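Local coordinates for protein racemase (Pseudovibrio sp. JE062, PDB 3MKC) that is named a racemase and belongs to the enolase superfamily, pairing a mandelate racemase/muconate lactonizing enzyme-type N-terminal domain with a TIM-barrel-like C-terminal domain, at residues Ile81-Ile86 and Gly109-Leu114; Tyr193-Leu198 and Val210-Arg215; Phe270-Trp275 and Arg298-Met303; Gly348-Tyr353 and Gln380-Ser385. One frame throughout, in Å; residues are numbered along the deposited sequence.

Interaction 1. Residues Ile81-Ile86 and Gly109-Leu114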
# COMPACT_ATOMS: atom_id res chain seq x y z
N ILE A 81 -12.57 -0.69 19.20
CA ILE A 81 -13.55 -1.30 18.31
C ILE A 81 -14.29 -0.28 17.42
O ILE A 81 -14.76 -0.63 16.35
CB ILE A 81 -14.58 -2.14 19.10
CG1 ILE A 81 -15.56 -2.82 18.15
CG2 ILE A 81 -15.35 -1.24 20.07
CD1 ILE A 81 -14.91 -3.76 17.16
N GLU A 82 -14.38 0.97 17.87
CA GLU A 82 -15.07 2.00 17.08
C GLU A 82 -14.08 2.66 16.12
O GLU A 82 -13.89 3.88 16.15
CB GLU A 82 -15.67 3.06 18.01
CG GLU A 82 -16.55 2.49 19.11
CD GLU A 82 -17.41 3.55 19.77
OE1 GLU A 82 -16.86 4.49 20.36
OE2 GLU A 82 -18.65 3.44 19.69
N ILE A 83 -13.47 1.86 15.27
CA ILE A 83 -12.48 2.36 14.33
C ILE A 83 -13.00 3.44 13.39
O ILE A 83 -12.32 4.43 13.15
CB ILE A 83 -11.89 1.22 13.49
CG1 ILE A 83 -11.45 0.09 14.42
CG2 ILE A 83 -10.70 1.73 12.68
CD1 ILE A 83 -10.85 -1.11 13.70
N ASN A 84 -14.20 3.23 12.87
CA ASN A 84 -14.81 4.19 11.94
C ASN A 84 -15.06 5.54 12.61
O ASN A 84 -14.78 6.59 12.03
CB ASN A 84 -16.12 3.61 11.41
CG ASN A 84 -16.78 4.52 10.40
OD1 ASN A 84 -17.78 5.19 10.69
ND2 ASN A 84 -16.24 4.54 9.19
N ALA A 85 -15.58 5.50 13.83
CA ALA A 85 -15.87 6.73 14.57
C ALA A 85 -14.60 7.46 15.00
O ALA A 85 -14.55 8.68 14.96
CB ALA A 85 -16.73 6.41 15.79
N ILE A 86 -13.58 6.71 15.40
CA ILE A 86 -12.33 7.34 15.82
C ILE A 86 -11.68 8.01 14.61
O ILE A 86 -11.09 9.08 14.71
CB ILE A 86 -11.37 6.30 16.42
CG1 ILE A 86 -12.02 5.67 17.66
CG2 ILE A 86 -10.04 6.96 16.79
CD1 ILE A 86 -11.28 4.49 18.22
N GLY A 109 -1.41 5.47 9.93
CA GLY A 109 -0.73 4.55 10.83
C GLY A 109 -1.58 4.21 12.04
O GLY A 109 -1.59 3.07 12.51
N ILE A 110 -2.28 5.20 12.58
CA ILE A 110 -3.12 4.96 13.74
C ILE A 110 -4.30 4.07 13.34
O ILE A 110 -4.65 3.15 14.08
CB ILE A 110 -3.65 6.29 14.34
CG1 ILE A 110 -2.48 7.15 14.83
CG2 ILE A 110 -4.60 6.00 15.49
CD1 ILE A 110 -2.88 8.53 15.34
N ASP A 111 -4.90 4.32 12.18
CA ASP A 111 -6.03 3.50 11.75
C ASP A 111 -5.64 2.03 11.64
O ASP A 111 -6.36 1.15 12.10
CB ASP A 111 -6.54 3.98 10.39
CG ASP A 111 -7.74 3.17 9.91
OD1 ASP A 111 -8.83 3.31 10.49
OD2 ASP A 111 -7.57 2.39 8.94
N MSE A 112 -4.49 1.78 11.02
CA MSE A 112 -3.98 0.43 10.85
C MSE A 112 -3.78 -0.24 12.20
O MSE A 112 -4.12 -1.41 12.39
CB MSE A 112 -2.65 0.49 10.10
CG MSE A 112 -2.14 -0.86 9.64
SE MSE A 112 -0.50 -0.67 8.65
CE MSE A 112 -0.94 1.02 7.80
N ALA A 113 -3.23 0.51 13.15
CA ALA A 113 -2.97 -0.03 14.48
C ALA A 113 -4.25 -0.37 15.24
O ALA A 113 -4.24 -1.23 16.13
CB ALA A 113 -2.13 0.96 15.28
N LEU A 114 -5.35 0.30 14.92
CA LEU A 114 -6.60 0.02 15.60
C LEU A 114 -7.15 -1.33 15.17
O LEU A 114 -7.76 -2.04 15.97
CB LEU A 114 -7.63 1.12 15.32
CG LEU A 114 -7.32 2.46 16.00
CD1 LEU A 114 -8.36 3.48 15.58
CD2 LEU A 114 -7.31 2.27 17.51
O HOH W 1 -9.32 4.82 12.81

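Interaction 2. Residues Tyr193-Leu198 and Val210-Arg215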
# COMPACT_ATOMS: atom_id res chain seq x y z
N TYR A 193 11.06 -1.66 -26.54
CA TYR A 193 11.98 -2.78 -26.77
C TYR A 193 12.20 -3.50 -25.45
O TYR A 193 12.10 -4.73 -25.36
CB TYR A 193 13.32 -2.25 -27.31
CG TYR A 193 14.42 -3.28 -27.27
CD1 TYR A 193 14.42 -4.36 -28.15
CD2 TYR A 193 15.44 -3.20 -26.32
CE1 TYR A 193 15.41 -5.34 -28.08
CE2 TYR A 193 16.43 -4.18 -26.24
CZ TYR A 193 16.41 -5.24 -27.13
OH TYR A 193 17.38 -6.21 -27.06
N TYR A 194 12.51 -2.71 -24.43
CA TYR A 194 12.76 -3.19 -23.08
C TYR A 194 11.65 -4.09 -22.57
O TYR A 194 11.88 -5.23 -22.15
CB TYR A 194 12.92 -1.97 -22.17
CG TYR A 194 13.06 -2.25 -20.69
CD1 TYR A 194 14.15 -2.93 -20.19
CD2 TYR A 194 12.11 -1.76 -19.79
CE1 TYR A 194 14.32 -3.11 -18.82
CE2 TYR A 194 12.27 -1.93 -18.42
CZ TYR A 194 13.37 -2.61 -17.94
OH TYR A 194 13.53 -2.76 -16.59
N LEU A 195 10.42 -3.58 -22.60
CA LEU A 195 9.28 -4.33 -22.12
C LEU A 195 9.04 -5.57 -22.96
O LEU A 195 8.56 -6.58 -22.46
CB LEU A 195 8.04 -3.43 -22.10
CG LEU A 195 8.18 -2.21 -21.19
CD1 LEU A 195 6.90 -1.38 -21.24
CD2 LEU A 195 8.45 -2.66 -19.76
N ARG A 196 9.39 -5.51 -24.24
CA ARG A 196 9.20 -6.66 -25.10
C ARG A 196 10.18 -7.76 -24.70
O ARG A 196 9.85 -8.95 -24.74
CB ARG A 196 9.42 -6.27 -26.56
CG ARG A 196 8.22 -5.57 -27.17
CD ARG A 196 8.51 -5.04 -28.57
NE ARG A 196 7.30 -4.50 -29.17
CZ ARG A 196 6.22 -5.22 -29.41
NH1 ARG A 196 6.21 -6.51 -29.10
NH2 ARG A 196 5.13 -4.66 -29.93
N GLU A 197 11.38 -7.36 -24.31
CA GLU A 197 12.40 -8.33 -23.91
C GLU A 197 12.04 -8.97 -22.58
O GLU A 197 12.20 -10.18 -22.40
CB GLU A 197 13.77 -7.67 -23.82
CG GLU A 197 14.28 -7.16 -25.15
CD GLU A 197 14.33 -8.25 -26.21
OE1 GLU A 197 15.13 -9.20 -26.05
OE2 GLU A 197 13.56 -8.17 -27.19
N LEU A 198 11.55 -8.16 -21.64
CA LEU A 198 11.18 -8.68 -20.33
C LEU A 198 9.99 -9.62 -20.44
O LEU A 198 9.94 -10.65 -19.77
CB LEU A 198 10.85 -7.53 -19.38
CG LEU A 198 12.02 -6.60 -19.05
CD1 LEU A 198 11.59 -5.59 -18.00
CD2 LEU A 198 13.20 -7.42 -18.54
N VAL A 210 3.60 -2.76 -15.28
CA VAL A 210 4.73 -1.88 -15.52
C VAL A 210 4.60 -0.53 -14.82
O VAL A 210 3.56 0.12 -14.90
CB VAL A 210 4.93 -1.63 -17.03
CG1 VAL A 210 6.21 -0.82 -17.26
CG2 VAL A 210 4.99 -2.95 -17.78
N ASP A 211 5.68 -0.13 -14.14
CA ASP A 211 5.75 1.14 -13.43
C ASP A 211 6.71 2.01 -14.23
O ASP A 211 7.91 1.73 -14.28
CB ASP A 211 6.29 0.91 -12.01
CG ASP A 211 6.49 2.20 -11.23
OD1 ASP A 211 6.20 3.29 -11.76
OD2 ASP A 211 6.94 2.12 -10.06
N TYR A 212 6.18 3.05 -14.85
CA TYR A 212 6.99 3.94 -15.67
C TYR A 212 7.67 5.04 -14.85
O TYR A 212 8.42 5.85 -15.38
CB TYR A 212 6.14 4.52 -16.80
CG TYR A 212 5.64 3.45 -17.76
CD1 TYR A 212 6.38 3.09 -18.88
CD2 TYR A 212 4.45 2.78 -17.52
CE1 TYR A 212 5.94 2.09 -19.75
CE2 TYR A 212 4.00 1.78 -18.37
CZ TYR A 212 4.75 1.43 -19.49
OH TYR A 212 4.30 0.44 -20.33
N LEU A 213 7.42 5.03 -13.54
CA LEU A 213 8.01 5.99 -12.62
C LEU A 213 7.95 7.46 -13.01
O LEU A 213 8.92 8.20 -12.85
CB LEU A 213 9.47 5.60 -12.33
CG LEU A 213 9.61 4.36 -11.45
CD1 LEU A 213 11.03 3.80 -11.56
CD2 LEU A 213 9.27 4.71 -10.01
N TYR A 214 6.80 7.88 -13.54
CA TYR A 214 6.58 9.28 -13.88
C TYR A 214 7.61 9.89 -14.83
O TYR A 214 7.98 11.05 -14.67
CB TYR A 214 6.53 10.09 -12.58
CG TYR A 214 5.54 9.54 -11.58
CD1 TYR A 214 4.17 9.68 -11.78
CD2 TYR A 214 5.97 8.84 -10.45
CE1 TYR A 214 3.25 9.14 -10.90
CE2 TYR A 214 5.06 8.29 -9.55
CZ TYR A 214 3.69 8.44 -9.78
OH TYR A 214 2.77 7.90 -8.93
N ARG A 215 8.05 9.14 -15.83
CA ARG A 215 9.03 9.67 -16.75
C ARG A 215 8.41 10.47 -17.90
O ARG A 215 9.14 11.10 -18.66
CB ARG A 215 9.90 8.54 -17.33
CG ARG A 215 9.15 7.57 -18.21
CD ARG A 215 9.99 6.35 -18.59
NE ARG A 215 11.15 6.65 -19.43
CZ ARG A 215 12.38 6.85 -18.97
NH1 ARG A 215 12.63 6.81 -17.67
NH2 ARG A 215 13.38 7.09 -19.82

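Interaction 3. Residues Phe270-Trp275 and Arg298-Met303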
# COMPACT_ATOMS: atom_id res chain seq x y z
N PHE A 270 -11.51 11.41 -1.14
CA PHE A 270 -11.86 12.59 -1.93
C PHE A 270 -10.97 12.70 -3.16
O PHE A 270 -11.44 13.05 -4.25
CB PHE A 270 -11.75 13.83 -1.05
CG PHE A 270 -12.58 13.75 0.20
CD1 PHE A 270 -13.95 13.54 0.11
CD2 PHE A 270 -11.99 13.82 1.45
CE1 PHE A 270 -14.73 13.40 1.26
CE2 PHE A 270 -12.76 13.68 2.61
CZ PHE A 270 -14.13 13.47 2.51
N GLU A 271 -9.68 12.43 -2.98
CA GLU A 271 -8.77 12.49 -4.12
C GLU A 271 -9.06 11.27 -4.97
O GLU A 271 -9.04 11.35 -6.19
CB GLU A 271 -7.31 12.48 -3.66
CG GLU A 271 -6.90 13.80 -3.02
CD GLU A 271 -5.41 13.96 -2.81
OE1 GLU A 271 -4.64 13.05 -3.20
OE2 GLU A 271 -5.01 15.00 -2.26
N ALA A 272 -9.32 10.14 -4.33
CA ALA A 272 -9.61 8.92 -5.08
C ALA A 272 -10.83 9.10 -5.99
O ALA A 272 -10.82 8.66 -7.13
CB ALA A 272 -9.84 7.74 -4.13
N GLU A 273 -11.87 9.75 -5.48
CA GLU A 273 -13.06 9.96 -6.27
C GLU A 273 -12.74 10.77 -7.52
O GLU A 273 -13.25 10.49 -8.60
CB GLU A 273 -14.14 10.68 -5.45
CG GLU A 273 -15.44 10.93 -6.19
CD GLU A 273 -15.39 12.17 -7.08
OE1 GLU A 273 -14.88 13.21 -6.61
OE2 GLU A 273 -15.87 12.11 -8.23
N GLU A 274 -11.87 11.78 -7.38
CA GLU A 274 -11.50 12.60 -8.53
C GLU A 274 -10.72 11.76 -9.54
O GLU A 274 -10.86 11.92 -10.75
CB GLU A 274 -10.69 13.82 -8.07
CG GLU A 274 -10.29 14.76 -9.19
CD GLU A 274 -9.54 16.00 -8.71
OE1 GLU A 274 -8.86 15.93 -7.66
OE2 GLU A 274 -9.63 17.04 -9.40
N TRP A 275 -9.88 10.85 -9.05
CA TRP A 275 -9.14 9.99 -9.97
C TRP A 275 -10.12 9.13 -10.75
O TRP A 275 -9.92 8.87 -11.93
CB TRP A 275 -8.18 9.08 -9.22
CG TRP A 275 -6.87 9.71 -8.92
CD1 TRP A 275 -6.51 10.34 -7.77
CD2 TRP A 275 -5.74 9.78 -9.80
NE1 TRP A 275 -5.22 10.79 -7.87
CE2 TRP A 275 -4.72 10.47 -9.10
CE3 TRP A 275 -5.49 9.34 -11.10
CZ2 TRP A 275 -3.46 10.71 -9.67
CZ3 TRP A 275 -4.24 9.59 -11.67
CH2 TRP A 275 -3.24 10.27 -10.95
N ARG A 298 -11.36 0.92 2.57
CA ARG A 298 -12.63 0.22 2.42
C ARG A 298 -13.63 1.14 1.71
O ARG A 298 -14.35 0.71 0.81
CB ARG A 298 -13.20 -0.19 3.77
CG ARG A 298 -14.48 -0.99 3.66
CD ARG A 298 -15.06 -1.33 5.02
NE ARG A 298 -16.09 -2.35 4.90
CZ ARG A 298 -16.74 -2.88 5.94
NH1 ARG A 298 -16.48 -2.49 7.18
NH2 ARG A 298 -17.66 -3.82 5.72
N ARG A 299 -13.69 2.40 2.13
CA ARG A 299 -14.62 3.33 1.48
C ARG A 299 -14.23 3.53 0.03
O ARG A 299 -15.07 3.56 -0.86
CB ARG A 299 -14.65 4.67 2.21
CG ARG A 299 -15.49 4.64 3.47
CD ARG A 299 -15.67 6.01 4.07
NE ARG A 299 -14.46 6.50 4.72
CZ ARG A 299 -14.32 6.61 6.04
NH1 ARG A 299 -15.31 6.27 6.85
NH2 ARG A 299 -13.20 7.10 6.56
N ILE A 300 -12.92 3.66 -0.18
CA ILE A 300 -12.39 3.86 -1.52
C ILE A 300 -12.70 2.68 -2.43
O ILE A 300 -13.07 2.85 -3.59
CB ILE A 300 -10.87 4.06 -1.46
CG1 ILE A 300 -10.57 5.40 -0.79
CG2 ILE A 300 -10.27 3.95 -2.85
CD1 ILE A 300 -9.09 5.63 -0.53
N THR A 301 -12.55 1.46 -1.90
CA THR A 301 -12.78 0.29 -2.72
C THR A 301 -14.25 0.05 -3.06
O THR A 301 -14.58 -0.36 -4.17
CB THR A 301 -12.20 -0.97 -2.05
OG1 THR A 301 -10.80 -0.75 -1.80
CG2 THR A 301 -12.34 -2.18 -2.98
N GLU A 302 -15.14 0.29 -2.11
CA GLU A 302 -16.56 0.07 -2.36
C GLU A 302 -17.02 1.08 -3.40
O GLU A 302 -17.86 0.76 -4.24
CB GLU A 302 -17.38 0.19 -1.07
CG GLU A 302 -16.99 -0.90 -0.05
CD GLU A 302 -17.96 -1.03 1.13
OE1 GLU A 302 -18.62 -0.04 1.50
OE2 GLU A 302 -18.02 -2.13 1.71
N MSE A 303 -16.46 2.28 -3.36
CA MSE A 303 -16.80 3.32 -4.34
C MSE A 303 -16.24 2.89 -5.69
O MSE A 303 -16.89 3.03 -6.74
CB MSE A 303 -16.17 4.66 -3.93
CG MSE A 303 -16.21 5.75 -5.03
SE MSE A 303 -15.55 7.49 -4.55
CE MSE A 303 -13.81 6.99 -4.04

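Interaction 4. Residues Gly348-Tyr353 and Gln380-Ser385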
# COMPACT_ATOMS: atom_id res chain seq x y z
N GLY A 348 15.93 -5.48 1.62
CA GLY A 348 15.43 -4.51 2.57
C GLY A 348 15.39 -5.11 3.96
O GLY A 348 14.45 -5.82 4.31
N GLU A 349 16.43 -4.84 4.73
CA GLU A 349 16.54 -5.35 6.09
C GLU A 349 15.30 -5.02 6.92
O GLU A 349 14.78 -5.87 7.64
CB GLU A 349 17.77 -4.75 6.79
CG GLU A 349 19.13 -5.20 6.26
CD GLU A 349 19.46 -4.66 4.87
OE1 GLU A 349 19.06 -3.52 4.56
OE2 GLU A 349 20.13 -5.38 4.10
N LEU A 350 14.84 -3.78 6.82
CA LEU A 350 13.67 -3.34 7.57
C LEU A 350 12.44 -4.18 7.23
O LEU A 350 11.73 -4.65 8.12
CB LEU A 350 13.41 -1.86 7.26
CG LEU A 350 12.88 -1.02 8.42
CD1 LEU A 350 13.82 -1.14 9.62
CD2 LEU A 350 12.78 0.42 7.97
N ARG A 351 12.19 -4.36 5.94
CA ARG A 351 11.05 -5.14 5.48
C ARG A 351 11.18 -6.59 5.95
O ARG A 351 10.19 -7.26 6.24
CB ARG A 351 10.98 -5.12 3.95
CG ARG A 351 10.01 -6.15 3.37
CD ARG A 351 8.58 -5.82 3.75
NE ARG A 351 7.64 -6.85 3.30
CZ ARG A 351 7.44 -8.01 3.91
NH1 ARG A 351 8.11 -8.30 5.02
NH2 ARG A 351 6.57 -8.88 3.42
N LYS A 352 12.42 -7.07 6.03
CA LYS A 352 12.68 -8.44 6.44
C LYS A 352 12.65 -8.74 7.94
O LYS A 352 12.10 -9.76 8.36
CB LYS A 352 14.03 -8.90 5.89
CG LYS A 352 14.12 -9.00 4.38
CD LYS A 352 15.47 -9.56 4.00
CE LYS A 352 15.59 -9.82 2.51
NZ LYS A 352 16.88 -10.50 2.20
N TYR A 353 13.21 -7.85 8.75
CA TYR A 353 13.29 -8.10 10.20
C TYR A 353 12.42 -7.32 11.20
O TYR A 353 12.29 -7.76 12.34
CB TYR A 353 14.74 -7.93 10.66
CG TYR A 353 15.79 -8.44 9.70
CD1 TYR A 353 15.82 -9.77 9.29
CD2 TYR A 353 16.79 -7.59 9.22
CE1 TYR A 353 16.82 -10.25 8.43
CE2 TYR A 353 17.79 -8.05 8.36
CZ TYR A 353 17.80 -9.38 7.97
OH TYR A 353 18.79 -9.83 7.14
N GLN A 380 11.96 -7.11 18.90
CA GLN A 380 12.71 -6.27 19.82
C GLN A 380 14.23 -6.28 19.65
O GLN A 380 14.86 -5.22 19.70
CB GLN A 380 12.36 -6.63 21.26
CG GLN A 380 10.86 -6.63 21.54
CD GLN A 380 10.55 -6.81 23.01
OE1 GLN A 380 11.07 -7.71 23.67
NE2 GLN A 380 9.68 -5.94 23.54
N GLU A 381 14.83 -7.46 19.46
CA GLU A 381 16.28 -7.53 19.28
C GLU A 381 16.71 -6.64 18.12
O GLU A 381 17.74 -5.97 18.18
CB GLU A 381 16.73 -8.97 18.99
CG GLU A 381 16.62 -9.93 20.17
CD GLU A 381 17.44 -11.20 19.95
OE1 GLU A 381 17.23 -11.88 18.93
OE2 GLU A 381 18.31 -11.50 20.80
N PHE A 382 15.91 -6.64 17.06
CA PHE A 382 16.23 -5.84 15.89
C PHE A 382 16.14 -4.35 16.19
O PHE A 382 17.04 -3.59 15.85
CB PHE A 382 15.29 -6.17 14.74
CG PHE A 382 15.64 -5.48 13.47
CD1 PHE A 382 16.81 -5.79 12.80
CD2 PHE A 382 14.82 -4.48 12.96
CE1 PHE A 382 17.17 -5.12 11.64
CE2 PHE A 382 15.16 -3.79 11.80
CZ PHE A 382 16.34 -4.11 11.14
N LEU A 383 15.04 -3.93 16.82
CA LEU A 383 14.86 -2.53 17.16
C LEU A 383 15.98 -2.05 18.07
O LEU A 383 16.65 -1.06 17.78
CB LEU A 383 13.53 -2.32 17.87
CG LEU A 383 12.29 -2.09 17.01
CD1 LEU A 383 11.09 -1.87 17.91
CD2 LEU A 383 12.51 -0.87 16.11
N ALA A 384 16.16 -2.75 19.18
CA ALA A 384 17.19 -2.40 20.15
C ALA A 384 18.56 -2.28 19.50
O ALA A 384 19.39 -1.49 19.94
CB ALA A 384 17.23 -3.44 21.26
N SER A 385 18.80 -3.06 18.44
CA SER A 385 20.08 -3.01 17.75
C SER A 385 20.17 -1.74 16.92
O SER A 385 21.17 -1.51 16.24
CB SER A 385 20.25 -4.23 16.84
OG SER A 385 19.51 -4.08 15.64

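Interaction 1. Residues Ile81-Ile86 and Gly109-Leu114
Ile-83 and Leu-114 lie alongside each other and run in opposite directions, their CA atoms 6.5 Å apart. CG1 and CG2 of Ile-83 both rest against CB of Leu-114, the first at 4.1 Å, while its CD1 runs on to the backbone carbonyl at the C-terminal side, 3.9 Å from Leu-114 O. One turn later Ile-86 meets the far end of the same leucine obliquely: its CG2 lies 4.0 Å from Leu-114 CD1, and Ile-86 CD1 lies close to the same leucine methyl. Leu-114 is thus flanked at CB by one isoleucine and at CD1 by the other. Asp-111, a turn earlier on helix 102-122, comes in at about a right angle to Ile-83. Its CG is anti to the backbone N (chi1 -179°), which carries the carboxylate across until OD1 is 3.3 Å from Ile-83 CG2. That oxygen also accepts from a water, 2.8 Å away, which gives its other hydrogen to Ile-83 O at 3.0 Å, and it is hydrogen-bonded to Thr-295 of helix 293-306. The contact joins the first turn of helix 83-93 to helix 102-122 in the helical part of the N-terminal domain. No direct hydrogen bond crosses it: the hold is apolar, with one water between a carbonyl and a buried carboxylate, whose charge is probably eased by that water and by Thr-295.

Interaction 2. Residues Tyr193-Leu198 and Val210-Arg215
Leu-195 drops from helix 188-202 onto Val-210 and Tyr-212, inside the beta-alpha-beta unit made by strand 175-179, that helix and strand 207-211. Units of this kind, with the helix packed outside parallel strands, build the TIM-barrel-like domain. From CB, which points at the strand, the chain reaches CG, set anti to the carbonyl carbon (chi1 -61°), and there it forks over two partners. Branch CD2 meets the valine tip to tip, 3.8 Å from Val-210 CG1 and 4.0 Å from Val-210 CG2, so it sits against both methyls. Branch CD1 turns to the tyrosine, crossing it obliquely: it lies 3.9 Å from Tyr-212 CE1 and about as far from CZ. The same branch also touches Val-210 CG1 at 4.1 Å, so both branches of the leucine touch that valine methyl. Val-210 in turn supports the ring, its CG1 lying 3.5 Å above the plane and offset toward the rim, while Leu-225 and Leu-226 of helix 219-228 also touch Tyr-212. All three touching residues are buried. At the end of the strand, Asp-211 OD1 takes the N-H of Leu-213 in an Asx turn, a bond that spans Tyr-212 where the chain leaves the strand. No hydrogen bond links helix to strand in this contact; its shortest approach is polar against apolar, with the phenol oxygen Tyr-212 OH 3.3 Å from Leu-195 CD1.

Interaction 3. Residues Phe270-Trp275 and Arg298-Met303
Two neighbouring helices of the C-terminal, TIM-barrel-like domain, 268-277 and 293-306, meet here through Ala-272, Glu-273, Ile-300 and Met-303, the last a selenomethionine. The small methyl of Ala-272 faces the other helix and is met by two side chains: its CB lies 4.0 Å from Ile-300 CG2 and 4.0 Å from Met-303 CE. Ile-300 also brings CG1 close to that methyl, so it is the fork at its CB that covers the alanine. The axes of the short segments run nearly parallel, 20° apart, with a closest approach of 10.1 Å. In sequence, strand 283-284 of the barrel-type domain separates them, so successive helices of the outer layer pack side by side with the same sense. Met-303 does the bridging. Its CG is anti to the backbone N (chi1 167°), which sends the chain straight across, and the bend at chi3 (58°) then folds CE over the backbone of Glu-273, 3.7 Å from Glu-273 N. The two side chains cross at about a right angle, with the selenium 3.6 Å from Glu-273 CB and 3.8 Å from Glu-273 CG. Of the glutamate side chain it is CB and CG that touch the selenium; the chain bends at chi2 and its carboxylate leads away to Thr-277 OG1, a hydrogen bond with OE2. Met-303 also touches Ile-276, one turn along the same neighbouring helix.

Interaction 4. Residues Gly348-Tyr353 and Gln380-Ser385
Glu-349 opens the contact lightly, its carbonyl oxygen lying 4.2 Å from Phe-382 CZ, just after Gly-348 has taken the N-cap position of the short helix 349-353. The glutamate's CB faces the other helix, yet the carboxylate leads away from it. Leu-350 comes next and meets the phenylalanine at about a right angle: its CD1 reaches the edge of the Phe-382 ring, near the ring plane, 3.7 Å from Phe-382 CE2. Val-20 of strand 12-22 touches this leucine too, while Tyr-22 of the same strand touches Phe-382. Tyr-353, at the end of the helix, supplies the face-on half of the contact. Its CB stands over one face of the phenylalanine, 3.8 Å from the centroid of the Phe-382 ring and 14° off the ring normal, a CH-pi contact. Beyond CB the tyrosine ring lies oblique to its partner, with planes at 56°, and its CD2 comes within 3.5 Å of Phe-382 CE1. With CG anti to the backbone N (chi1 -175°), the Phe-382 ring projects from helix 380-384 toward these neighbours. Asn-379, just before that helix, joins the two by polar bonds, ND2 giving to Tyr-353 O and OD1 accepting weakly from Phe-382 N. One aromatic side chain held by a leucine at its edge and a tyrosine CB over its face thus packs the C-terminal helix, roughly antiparallel, on helix 349-353, beside N-terminal strand 12-22 of this two-domain enolase-superfamily fold.

How the interactions relate
Followed from the N terminus, the four contacts come in series, none nested in or crossing another. Interaction 1 closes a largely helical loop of 22 residues in the N-terminal domain. Interaction 2 spans 11 residues within one beta-alpha-beta unit of the barrel-type domain, its centre about 38 Å from that of interaction 1. Interaction 3 closes 22 residues between successive outer helices and touches interaction 1: Asn-84 ND2 is 3.1 Å from Arg-299 NH1, a packing contact between the domains. Interaction 4 closes 26 residues, joining the short helices 349-353 and 380-384 near the C terminus, its centre about 34 Å from that of interaction 3 and on the opposite side of the chain's centre.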